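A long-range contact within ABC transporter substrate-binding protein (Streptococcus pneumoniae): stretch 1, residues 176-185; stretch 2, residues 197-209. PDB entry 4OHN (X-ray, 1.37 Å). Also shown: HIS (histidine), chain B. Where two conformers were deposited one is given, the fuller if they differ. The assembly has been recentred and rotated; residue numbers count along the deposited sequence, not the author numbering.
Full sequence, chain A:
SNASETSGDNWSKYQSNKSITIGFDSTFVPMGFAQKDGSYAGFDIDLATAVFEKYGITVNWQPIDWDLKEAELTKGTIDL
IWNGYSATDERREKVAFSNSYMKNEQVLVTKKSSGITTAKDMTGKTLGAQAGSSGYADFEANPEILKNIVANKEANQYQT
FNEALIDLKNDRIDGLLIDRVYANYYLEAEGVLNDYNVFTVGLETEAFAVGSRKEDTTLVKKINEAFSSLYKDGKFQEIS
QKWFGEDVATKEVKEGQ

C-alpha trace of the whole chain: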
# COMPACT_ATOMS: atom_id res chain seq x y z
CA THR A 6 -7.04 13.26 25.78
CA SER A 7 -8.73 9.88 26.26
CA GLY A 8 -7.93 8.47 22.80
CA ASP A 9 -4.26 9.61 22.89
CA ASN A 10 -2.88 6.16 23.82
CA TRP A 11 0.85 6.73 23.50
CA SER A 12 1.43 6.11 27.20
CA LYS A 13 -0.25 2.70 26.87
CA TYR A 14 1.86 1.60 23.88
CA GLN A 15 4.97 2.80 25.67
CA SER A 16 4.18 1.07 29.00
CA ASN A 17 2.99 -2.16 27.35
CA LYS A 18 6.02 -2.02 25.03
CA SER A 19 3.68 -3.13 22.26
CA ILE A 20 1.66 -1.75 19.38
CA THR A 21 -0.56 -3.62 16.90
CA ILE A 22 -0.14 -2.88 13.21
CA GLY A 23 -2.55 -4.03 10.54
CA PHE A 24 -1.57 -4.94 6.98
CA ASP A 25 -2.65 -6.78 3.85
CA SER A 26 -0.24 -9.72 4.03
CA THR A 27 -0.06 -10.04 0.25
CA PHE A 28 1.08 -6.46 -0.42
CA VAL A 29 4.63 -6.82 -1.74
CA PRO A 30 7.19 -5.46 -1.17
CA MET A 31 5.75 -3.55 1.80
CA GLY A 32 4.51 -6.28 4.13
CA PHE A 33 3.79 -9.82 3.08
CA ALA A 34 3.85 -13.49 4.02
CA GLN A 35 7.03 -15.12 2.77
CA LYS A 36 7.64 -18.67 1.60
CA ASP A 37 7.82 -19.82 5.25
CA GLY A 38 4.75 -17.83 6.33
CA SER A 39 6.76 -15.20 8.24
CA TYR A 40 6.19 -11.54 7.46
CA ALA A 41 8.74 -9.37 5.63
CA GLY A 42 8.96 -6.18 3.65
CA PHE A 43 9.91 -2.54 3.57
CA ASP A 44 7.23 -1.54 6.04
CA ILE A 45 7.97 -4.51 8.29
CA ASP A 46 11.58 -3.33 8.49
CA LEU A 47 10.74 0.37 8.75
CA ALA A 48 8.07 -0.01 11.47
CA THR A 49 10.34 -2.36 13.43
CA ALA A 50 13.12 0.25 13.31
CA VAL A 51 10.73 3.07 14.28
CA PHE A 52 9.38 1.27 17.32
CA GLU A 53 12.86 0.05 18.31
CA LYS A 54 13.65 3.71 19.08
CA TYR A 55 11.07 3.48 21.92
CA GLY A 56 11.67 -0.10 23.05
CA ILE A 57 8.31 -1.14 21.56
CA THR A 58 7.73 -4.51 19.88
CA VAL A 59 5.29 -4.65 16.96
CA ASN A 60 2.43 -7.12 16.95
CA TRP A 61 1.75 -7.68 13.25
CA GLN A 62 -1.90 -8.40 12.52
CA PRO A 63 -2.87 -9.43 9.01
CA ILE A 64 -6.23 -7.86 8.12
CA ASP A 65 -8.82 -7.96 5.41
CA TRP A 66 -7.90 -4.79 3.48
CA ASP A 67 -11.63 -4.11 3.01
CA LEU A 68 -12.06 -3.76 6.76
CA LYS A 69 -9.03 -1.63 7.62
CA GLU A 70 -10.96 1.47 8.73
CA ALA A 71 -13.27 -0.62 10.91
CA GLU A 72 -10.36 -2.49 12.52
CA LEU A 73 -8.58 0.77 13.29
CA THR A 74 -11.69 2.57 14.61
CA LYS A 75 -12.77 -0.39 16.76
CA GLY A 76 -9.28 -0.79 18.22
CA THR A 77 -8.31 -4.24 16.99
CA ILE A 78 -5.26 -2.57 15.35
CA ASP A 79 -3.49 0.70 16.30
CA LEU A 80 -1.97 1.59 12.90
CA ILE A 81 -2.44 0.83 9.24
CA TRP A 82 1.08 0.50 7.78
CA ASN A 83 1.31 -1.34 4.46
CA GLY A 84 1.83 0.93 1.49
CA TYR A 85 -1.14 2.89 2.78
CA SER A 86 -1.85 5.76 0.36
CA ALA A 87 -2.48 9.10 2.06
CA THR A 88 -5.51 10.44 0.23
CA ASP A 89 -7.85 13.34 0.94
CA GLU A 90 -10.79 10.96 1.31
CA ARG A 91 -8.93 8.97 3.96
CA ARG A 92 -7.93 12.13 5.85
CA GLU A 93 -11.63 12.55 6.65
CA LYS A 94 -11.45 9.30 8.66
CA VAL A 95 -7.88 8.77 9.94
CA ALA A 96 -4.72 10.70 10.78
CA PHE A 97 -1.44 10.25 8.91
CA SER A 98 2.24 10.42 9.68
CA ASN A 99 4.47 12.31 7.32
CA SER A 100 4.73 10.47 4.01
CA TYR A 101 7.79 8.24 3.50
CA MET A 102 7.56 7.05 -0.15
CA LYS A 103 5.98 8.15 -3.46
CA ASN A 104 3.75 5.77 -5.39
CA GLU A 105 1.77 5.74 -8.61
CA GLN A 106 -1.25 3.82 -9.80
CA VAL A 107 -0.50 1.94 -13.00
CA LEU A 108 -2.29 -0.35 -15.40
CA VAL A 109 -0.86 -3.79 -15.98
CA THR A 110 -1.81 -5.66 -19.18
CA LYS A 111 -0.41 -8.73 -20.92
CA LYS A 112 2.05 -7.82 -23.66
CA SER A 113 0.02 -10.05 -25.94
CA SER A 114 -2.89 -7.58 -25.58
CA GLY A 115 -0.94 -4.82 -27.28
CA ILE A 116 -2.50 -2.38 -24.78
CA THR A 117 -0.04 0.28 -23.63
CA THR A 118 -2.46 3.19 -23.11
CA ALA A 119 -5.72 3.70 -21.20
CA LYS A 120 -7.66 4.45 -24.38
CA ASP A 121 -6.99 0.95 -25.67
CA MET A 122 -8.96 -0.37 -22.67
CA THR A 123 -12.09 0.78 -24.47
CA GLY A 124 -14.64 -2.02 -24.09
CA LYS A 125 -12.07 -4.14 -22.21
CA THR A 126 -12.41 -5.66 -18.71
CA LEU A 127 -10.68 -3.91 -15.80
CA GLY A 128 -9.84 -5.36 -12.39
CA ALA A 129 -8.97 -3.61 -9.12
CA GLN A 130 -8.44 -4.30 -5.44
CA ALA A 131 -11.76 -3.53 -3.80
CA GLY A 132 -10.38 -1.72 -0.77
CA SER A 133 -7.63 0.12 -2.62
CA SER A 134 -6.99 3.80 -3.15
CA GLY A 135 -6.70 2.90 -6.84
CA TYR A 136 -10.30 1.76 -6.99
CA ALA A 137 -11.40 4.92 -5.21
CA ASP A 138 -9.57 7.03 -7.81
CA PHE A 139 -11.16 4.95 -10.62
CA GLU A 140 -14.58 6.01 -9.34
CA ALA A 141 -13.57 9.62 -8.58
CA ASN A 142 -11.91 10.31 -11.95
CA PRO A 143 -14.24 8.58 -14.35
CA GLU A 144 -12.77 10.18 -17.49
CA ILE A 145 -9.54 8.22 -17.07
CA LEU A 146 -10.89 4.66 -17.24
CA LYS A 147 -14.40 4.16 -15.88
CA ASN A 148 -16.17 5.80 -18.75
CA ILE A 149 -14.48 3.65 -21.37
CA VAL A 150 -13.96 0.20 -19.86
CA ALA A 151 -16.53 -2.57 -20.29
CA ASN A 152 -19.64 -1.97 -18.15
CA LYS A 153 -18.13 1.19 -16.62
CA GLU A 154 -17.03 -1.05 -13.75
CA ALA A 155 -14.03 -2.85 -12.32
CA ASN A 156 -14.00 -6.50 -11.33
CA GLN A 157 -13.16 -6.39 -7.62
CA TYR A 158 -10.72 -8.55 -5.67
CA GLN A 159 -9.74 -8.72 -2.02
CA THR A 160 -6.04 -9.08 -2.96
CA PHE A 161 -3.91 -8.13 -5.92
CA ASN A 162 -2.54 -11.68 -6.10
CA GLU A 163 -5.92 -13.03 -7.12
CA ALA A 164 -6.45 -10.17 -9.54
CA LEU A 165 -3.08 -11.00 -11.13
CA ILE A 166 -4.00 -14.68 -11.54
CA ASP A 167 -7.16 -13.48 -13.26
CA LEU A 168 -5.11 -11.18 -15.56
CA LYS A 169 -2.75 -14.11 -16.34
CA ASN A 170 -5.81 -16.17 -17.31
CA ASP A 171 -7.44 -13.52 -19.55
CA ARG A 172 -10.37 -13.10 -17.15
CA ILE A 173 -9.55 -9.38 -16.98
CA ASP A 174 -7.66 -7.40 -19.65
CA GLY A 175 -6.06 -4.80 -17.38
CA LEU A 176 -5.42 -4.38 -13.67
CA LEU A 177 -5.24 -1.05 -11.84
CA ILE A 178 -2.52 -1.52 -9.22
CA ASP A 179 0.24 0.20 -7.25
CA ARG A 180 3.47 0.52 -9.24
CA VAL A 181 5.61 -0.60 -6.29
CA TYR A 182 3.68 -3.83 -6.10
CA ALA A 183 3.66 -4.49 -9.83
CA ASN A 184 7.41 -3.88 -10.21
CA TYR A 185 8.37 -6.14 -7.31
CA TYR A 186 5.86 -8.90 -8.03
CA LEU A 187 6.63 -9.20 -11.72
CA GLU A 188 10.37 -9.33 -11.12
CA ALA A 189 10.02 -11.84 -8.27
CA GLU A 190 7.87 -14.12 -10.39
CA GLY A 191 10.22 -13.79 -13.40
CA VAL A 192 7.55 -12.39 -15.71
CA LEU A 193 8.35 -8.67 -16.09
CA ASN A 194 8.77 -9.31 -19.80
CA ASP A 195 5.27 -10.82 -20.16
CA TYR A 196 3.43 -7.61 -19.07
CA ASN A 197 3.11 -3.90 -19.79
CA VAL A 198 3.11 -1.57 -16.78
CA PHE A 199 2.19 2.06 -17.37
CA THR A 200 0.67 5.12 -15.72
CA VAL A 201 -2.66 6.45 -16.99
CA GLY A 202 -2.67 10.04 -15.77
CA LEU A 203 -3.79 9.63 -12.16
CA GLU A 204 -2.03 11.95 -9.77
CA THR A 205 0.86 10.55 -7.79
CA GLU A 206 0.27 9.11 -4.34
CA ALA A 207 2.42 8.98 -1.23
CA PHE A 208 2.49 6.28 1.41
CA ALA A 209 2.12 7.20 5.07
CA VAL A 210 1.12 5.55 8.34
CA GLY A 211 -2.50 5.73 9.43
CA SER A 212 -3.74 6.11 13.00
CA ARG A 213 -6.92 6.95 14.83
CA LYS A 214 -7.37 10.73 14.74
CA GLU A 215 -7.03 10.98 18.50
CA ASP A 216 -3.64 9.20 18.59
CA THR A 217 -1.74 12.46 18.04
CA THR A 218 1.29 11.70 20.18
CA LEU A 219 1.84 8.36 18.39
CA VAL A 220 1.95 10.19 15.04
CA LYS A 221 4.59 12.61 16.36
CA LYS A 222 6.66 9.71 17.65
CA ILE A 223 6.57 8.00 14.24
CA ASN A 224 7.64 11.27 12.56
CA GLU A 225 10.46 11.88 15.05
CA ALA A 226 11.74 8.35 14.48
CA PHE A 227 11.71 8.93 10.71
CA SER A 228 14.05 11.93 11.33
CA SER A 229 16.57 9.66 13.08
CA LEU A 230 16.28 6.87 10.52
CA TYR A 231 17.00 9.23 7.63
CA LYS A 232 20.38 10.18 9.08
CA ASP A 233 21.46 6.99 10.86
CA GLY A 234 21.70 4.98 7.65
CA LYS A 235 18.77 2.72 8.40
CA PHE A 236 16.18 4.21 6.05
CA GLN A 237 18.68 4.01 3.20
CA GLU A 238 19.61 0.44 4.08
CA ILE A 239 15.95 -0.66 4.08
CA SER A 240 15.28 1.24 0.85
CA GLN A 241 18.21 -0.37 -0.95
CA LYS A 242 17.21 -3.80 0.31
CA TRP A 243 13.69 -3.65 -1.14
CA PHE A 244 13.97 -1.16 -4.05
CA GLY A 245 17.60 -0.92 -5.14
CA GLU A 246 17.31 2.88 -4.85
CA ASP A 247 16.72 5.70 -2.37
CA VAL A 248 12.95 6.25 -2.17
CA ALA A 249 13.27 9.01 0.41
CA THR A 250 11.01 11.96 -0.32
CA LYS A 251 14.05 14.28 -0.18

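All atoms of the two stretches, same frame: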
# COMPACT_ATOMS: atom_id res chain seq x y z
N LEU A 176 -5.33 -4.47 -15.13
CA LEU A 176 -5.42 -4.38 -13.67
C LEU A 176 -4.86 -3.04 -13.21
O LEU A 176 -3.72 -2.70 -13.54
CB LEU A 176 -4.64 -5.54 -13.03
CG LEU A 176 -4.53 -5.53 -11.50
CD1 LEU A 176 -5.89 -5.53 -10.82
CD2 LEU A 176 -3.69 -6.75 -11.07
N LEU A 177 -5.68 -2.30 -12.47
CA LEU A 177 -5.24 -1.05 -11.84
C LEU A 177 -4.59 -1.38 -10.50
O LEU A 177 -5.24 -1.97 -9.64
CB LEU A 177 -6.45 -0.13 -11.66
CG LEU A 177 -6.18 1.29 -11.14
CD1 LEU A 177 -5.29 2.06 -12.11
CD2 LEU A 177 -7.50 2.02 -10.93
N ILE A 178 -3.33 -1.03 -10.33
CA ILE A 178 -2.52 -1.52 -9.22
C ILE A 178 -1.38 -0.57 -8.90
O ILE A 178 -0.90 0.18 -9.75
CB ILE A 178 -2.00 -2.95 -9.56
CG1 ILE A 178 -1.20 -3.57 -8.41
CG2 ILE A 178 -1.21 -2.94 -10.85
CD1 ILE A 178 -0.91 -5.06 -8.62
N ASP A 179 -0.92 -0.58 -7.65
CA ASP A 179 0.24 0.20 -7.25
C ASP A 179 1.49 -0.20 -8.02
O ASP A 179 1.81 -1.38 -8.13
CB ASP A 179 0.49 0.01 -5.75
CG ASP A 179 -0.71 0.34 -4.93
OD1 ASP A 179 -1.69 -0.41 -5.01
OD2 ASP A 179 -0.66 1.34 -4.20
N ARG A 180 2.24 0.78 -8.51
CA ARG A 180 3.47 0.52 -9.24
C ARG A 180 4.48 -0.24 -8.39
O ARG A 180 5.16 -1.12 -8.87
CB ARG A 180 4.06 1.81 -9.79
CG ARG A 180 5.15 1.60 -10.86
CD ARG A 180 5.48 2.94 -11.55
NE ARG A 180 6.01 2.78 -12.90
CZ ARG A 180 6.06 3.76 -13.79
NH1 ARG A 180 5.60 4.97 -13.49
NH2 ARG A 180 6.56 3.54 -15.00
N VAL A 181 4.61 0.10 -7.10
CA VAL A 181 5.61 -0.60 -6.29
C VAL A 181 5.31 -2.08 -6.21
O VAL A 181 6.21 -2.90 -6.23
CB VAL A 181 5.76 -0.06 -4.84
CG1 VAL A 181 6.18 1.40 -4.86
CG2 VAL A 181 4.48 -0.28 -4.02
N TYR A 182 4.03 -2.42 -6.13
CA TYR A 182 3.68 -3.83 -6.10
C TYR A 182 3.98 -4.49 -7.44
O TYR A 182 4.64 -5.53 -7.50
CB TYR A 182 2.20 -3.97 -5.71
CG TYR A 182 1.69 -5.39 -5.57
CD1 TYR A 182 1.15 -5.86 -4.39
CD2 TYR A 182 1.74 -6.28 -6.62
CE1 TYR A 182 0.69 -7.17 -4.29
CE2 TYR A 182 1.29 -7.53 -6.51
CZ TYR A 182 0.78 -7.98 -5.37
OH TYR A 182 0.33 -9.31 -5.34
N ALA A 183 3.48 -3.89 -8.52
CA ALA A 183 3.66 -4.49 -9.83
C ALA A 183 5.12 -4.74 -10.14
O ALA A 183 5.48 -5.84 -10.58
CB ALA A 183 3.03 -3.60 -10.90
N ASN A 184 5.97 -3.74 -9.90
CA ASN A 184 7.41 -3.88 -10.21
C ASN A 184 8.03 -5.03 -9.43
O ASN A 184 8.74 -5.87 -9.99
CB ASN A 184 8.17 -2.59 -9.85
CG ASN A 184 7.94 -1.45 -10.83
OD1 ASN A 184 7.47 -1.64 -11.94
ND2 ASN A 184 8.31 -0.23 -10.41
N TYR A 185 7.76 -5.10 -8.13
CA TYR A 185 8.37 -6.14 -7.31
C TYR A 185 7.83 -7.53 -7.66
O TYR A 185 8.59 -8.49 -7.83
CB TYR A 185 8.17 -5.84 -5.82
CG TYR A 185 8.88 -6.82 -4.92
CD1 TYR A 185 8.28 -8.02 -4.56
CD2 TYR A 185 10.15 -6.55 -4.45
CE1 TYR A 185 8.92 -8.94 -3.77
CE2 TYR A 185 10.81 -7.45 -3.65
CZ TYR A 185 10.18 -8.64 -3.30
OH TYR A 185 10.84 -9.55 -2.49
N ASN A 197 2.92 -5.34 -19.71
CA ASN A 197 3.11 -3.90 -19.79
C ASN A 197 2.66 -3.26 -18.49
O ASN A 197 1.64 -3.67 -17.94
CB ASN A 197 2.29 -3.32 -20.94
CG ASN A 197 2.73 -3.82 -22.28
OD1 ASN A 197 3.93 -3.96 -22.55
ND2 ASN A 197 1.77 -4.11 -23.15
N VAL A 198 3.41 -2.28 -18.02
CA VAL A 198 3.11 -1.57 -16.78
C VAL A 198 3.23 -0.09 -17.09
O VAL A 198 4.31 0.37 -17.49
CB VAL A 198 4.14 -1.95 -15.67
CG1 VAL A 198 3.79 -1.25 -14.36
CG2 VAL A 198 4.21 -3.48 -15.47
N PHE A 199 2.15 0.67 -16.96
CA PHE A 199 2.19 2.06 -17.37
C PHE A 199 1.20 2.93 -16.61
O PHE A 199 0.11 2.49 -16.24
CB PHE A 199 1.94 2.19 -18.88
CG PHE A 199 0.68 1.52 -19.35
CD1 PHE A 199 0.66 0.16 -19.65
CD2 PHE A 199 -0.49 2.25 -19.51
CE1 PHE A 199 -0.50 -0.47 -20.06
CE2 PHE A 199 -1.65 1.61 -19.93
CZ PHE A 199 -1.65 0.27 -20.21
N THR A 200 1.58 4.17 -16.37
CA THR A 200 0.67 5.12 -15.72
C THR A 200 -0.39 5.57 -16.73
O THR A 200 -0.23 5.47 -17.93
CB THR A 200 1.42 6.29 -15.08
OG1 THR A 200 2.23 6.90 -16.08
CG2 THR A 200 2.30 5.84 -13.89
N VAL A 201 -1.50 6.09 -16.20
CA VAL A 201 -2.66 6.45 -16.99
C VAL A 201 -3.20 7.83 -16.60
O VAL A 201 -4.35 8.17 -16.86
CB VAL A 201 -3.77 5.39 -16.88
CG1 VAL A 201 -3.34 4.08 -17.55
CG2 VAL A 201 -4.18 5.17 -15.44
N GLY A 202 -2.34 8.65 -16.01
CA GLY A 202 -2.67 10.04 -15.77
C GLY A 202 -3.34 10.32 -14.44
O GLY A 202 -3.86 11.42 -14.25
N LEU A 203 -3.34 9.36 -13.53
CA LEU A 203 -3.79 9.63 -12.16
C LEU A 203 -2.70 10.41 -11.46
O LEU A 203 -1.54 10.35 -11.84
CB LEU A 203 -4.11 8.34 -11.44
CG LEU A 203 -5.26 7.56 -12.08
CD1 LEU A 203 -5.36 6.17 -11.51
CD2 LEU A 203 -6.59 8.32 -11.92
N GLU A 204 -3.06 11.20 -10.46
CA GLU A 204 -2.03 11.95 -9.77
C GLU A 204 -1.22 11.03 -8.87
O GLU A 204 -1.73 10.03 -8.36
CB GLU A 204 -2.58 13.14 -8.99
CG GLU A 204 -1.49 14.13 -8.56
CD GLU A 204 -0.56 14.50 -9.71
OE1 GLU A 204 -1.06 15.04 -10.73
OE2 GLU A 204 0.66 14.24 -9.61
N THR A 205 0.04 11.36 -8.66
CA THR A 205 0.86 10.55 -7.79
C THR A 205 0.25 10.42 -6.39
O THR A 205 -0.55 11.25 -5.95
CB THR A 205 2.27 11.13 -7.68
OG1 THR A 205 2.20 12.48 -7.20
CG2 THR A 205 2.96 11.11 -9.03
N GLU A 206 0.61 9.33 -5.73
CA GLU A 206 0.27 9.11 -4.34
C GLU A 206 1.57 9.18 -3.50
O GLU A 206 2.70 9.18 -4.02
CB GLU A 206 -0.39 7.73 -4.15
CG GLU A 206 -1.83 7.57 -4.73
CD GLU A 206 -2.41 6.16 -4.55
OE1 GLU A 206 -1.61 5.25 -4.30
OE2 GLU A 206 -3.65 5.98 -4.65
N ALA A 207 1.37 9.25 -2.20
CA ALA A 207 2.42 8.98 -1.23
C ALA A 207 1.89 8.03 -0.17
O ALA A 207 0.72 8.08 0.20
CB ALA A 207 2.93 10.25 -0.61
N PHE A 208 2.78 7.18 0.31
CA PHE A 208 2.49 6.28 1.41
C PHE A 208 2.78 6.96 2.73
O PHE A 208 3.76 7.70 2.88
CB PHE A 208 3.38 5.04 1.34
CG PHE A 208 3.14 4.12 0.15
CD1 PHE A 208 1.92 4.03 -0.48
CD2 PHE A 208 4.16 3.27 -0.27
CE1 PHE A 208 1.73 3.15 -1.53
CE2 PHE A 208 3.97 2.39 -1.31
CZ PHE A 208 2.76 2.33 -1.94
N ALA A 209 1.93 6.71 3.71
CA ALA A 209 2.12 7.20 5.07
C ALA A 209 1.52 6.17 6.02
O ALA A 209 0.95 5.15 5.61
CB ALA A 209 1.48 8.58 5.25
N HIS B . -1.87 1.71 -1.82
CA HIS B . -3.21 1.09 -1.89
C HIS B . -4.05 1.49 -0.70
O HIS B . -3.55 2.21 0.19
CB HIS B . -3.15 -0.45 -2.09
CG HIS B . -2.82 -1.28 -0.89
ND1 HIS B . -3.40 -2.52 -0.70
CD2 HIS B . -1.92 -1.14 0.11
CE1 HIS B . -2.90 -3.09 0.38
NE2 HIS B . -2.00 -2.27 0.89
OXT HIS B . -5.24 1.09 -0.68

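The contact joins a strand that turns into a helix, residues 176-185, to a strand, loop and strand, residues 197-209. It buries 394 Å² in all, both sides summed. No hydrogen bond crosses between the two stretches; three apolar side-chain pairs are among the contacts. The helix 180-185 and the strand 197-200 run nearly antiparallel, at 162°, and their axes come no closer than 9.9 Å. That gap is bridged by side chains.

Val 198 is the main bump on the first strand. Its CA-to-CB bond points toward the helix, and it is the residue most covered by the opposing stretch, with 65 Å² hidden. Val 198 CG1 sits in a shallow hollow of the helix, 4.3 Å from Ala 183 CB, 4.4 Å from Asn 184 OD1 and 4.7 Å from Arg 180 CG. The alanine also points toward the strand, and its side chain is a single methyl. The CA atoms of Ala 183 and Val 198 are 7.6 Å apart, the nearest of the three pairs in register. Asn 184, the next residue of the helix, borders the same valine. This is a loose contact at an exposed site.

Arg 180 opens the helix. Its CB points sideways, but chi1, chi2 and chi3 are all t, and the extended chain brings its end nearer to the other stretch. There NH1 lies 3.4 Å from CG2 of Thr 200. The methyl sits oblique to the guanidinium, and the contact is van der Waals in kind. Val 198 points toward the first stretch and Phe 199 away from it; Thr 200 points sideways.

Leu 177 and Leu 203 meet at their tips. Leu 203 points toward the first stretch from the loop. Leu 177 starts sideways, but its end comes nearer, and the two CD1 atoms are 4.2 Å apart. Nearby in the loop, Gly 202 has phi/psi of 90/13, where a CB would be jammed against the carbonyl O of the residue before. This backbone shape by itself calls for glycine.

Phe 208 supplies a large bump near the end of the second stretch. Its CA-to-CB bond points toward the first stretch, and Asp 179 OD2 and Val 181 CG2 lie at the edge of its ring, near the ring plane. CZ is 3.8 Å from Val 181 CG2, and CE1 is 4.0 Å from Asp 179 OD2. The valine methyl thus packs against the rim of the ring, with the carboxylate close by along the same rim.

Asp 179 also lies near a like charge. Its OD2 is 4.0 Å from OE1 of Glu 206. Asp 179 OD2 also accepts a 2.7 Å hydrogen bond from N of the bound histidine. The same ligand N is 3.9 Å from Phe 208 CE1, oblique to the ring. Asp 179 and Phe 208 thus touch both each other and the ligand, which fits a substrate-binding protein.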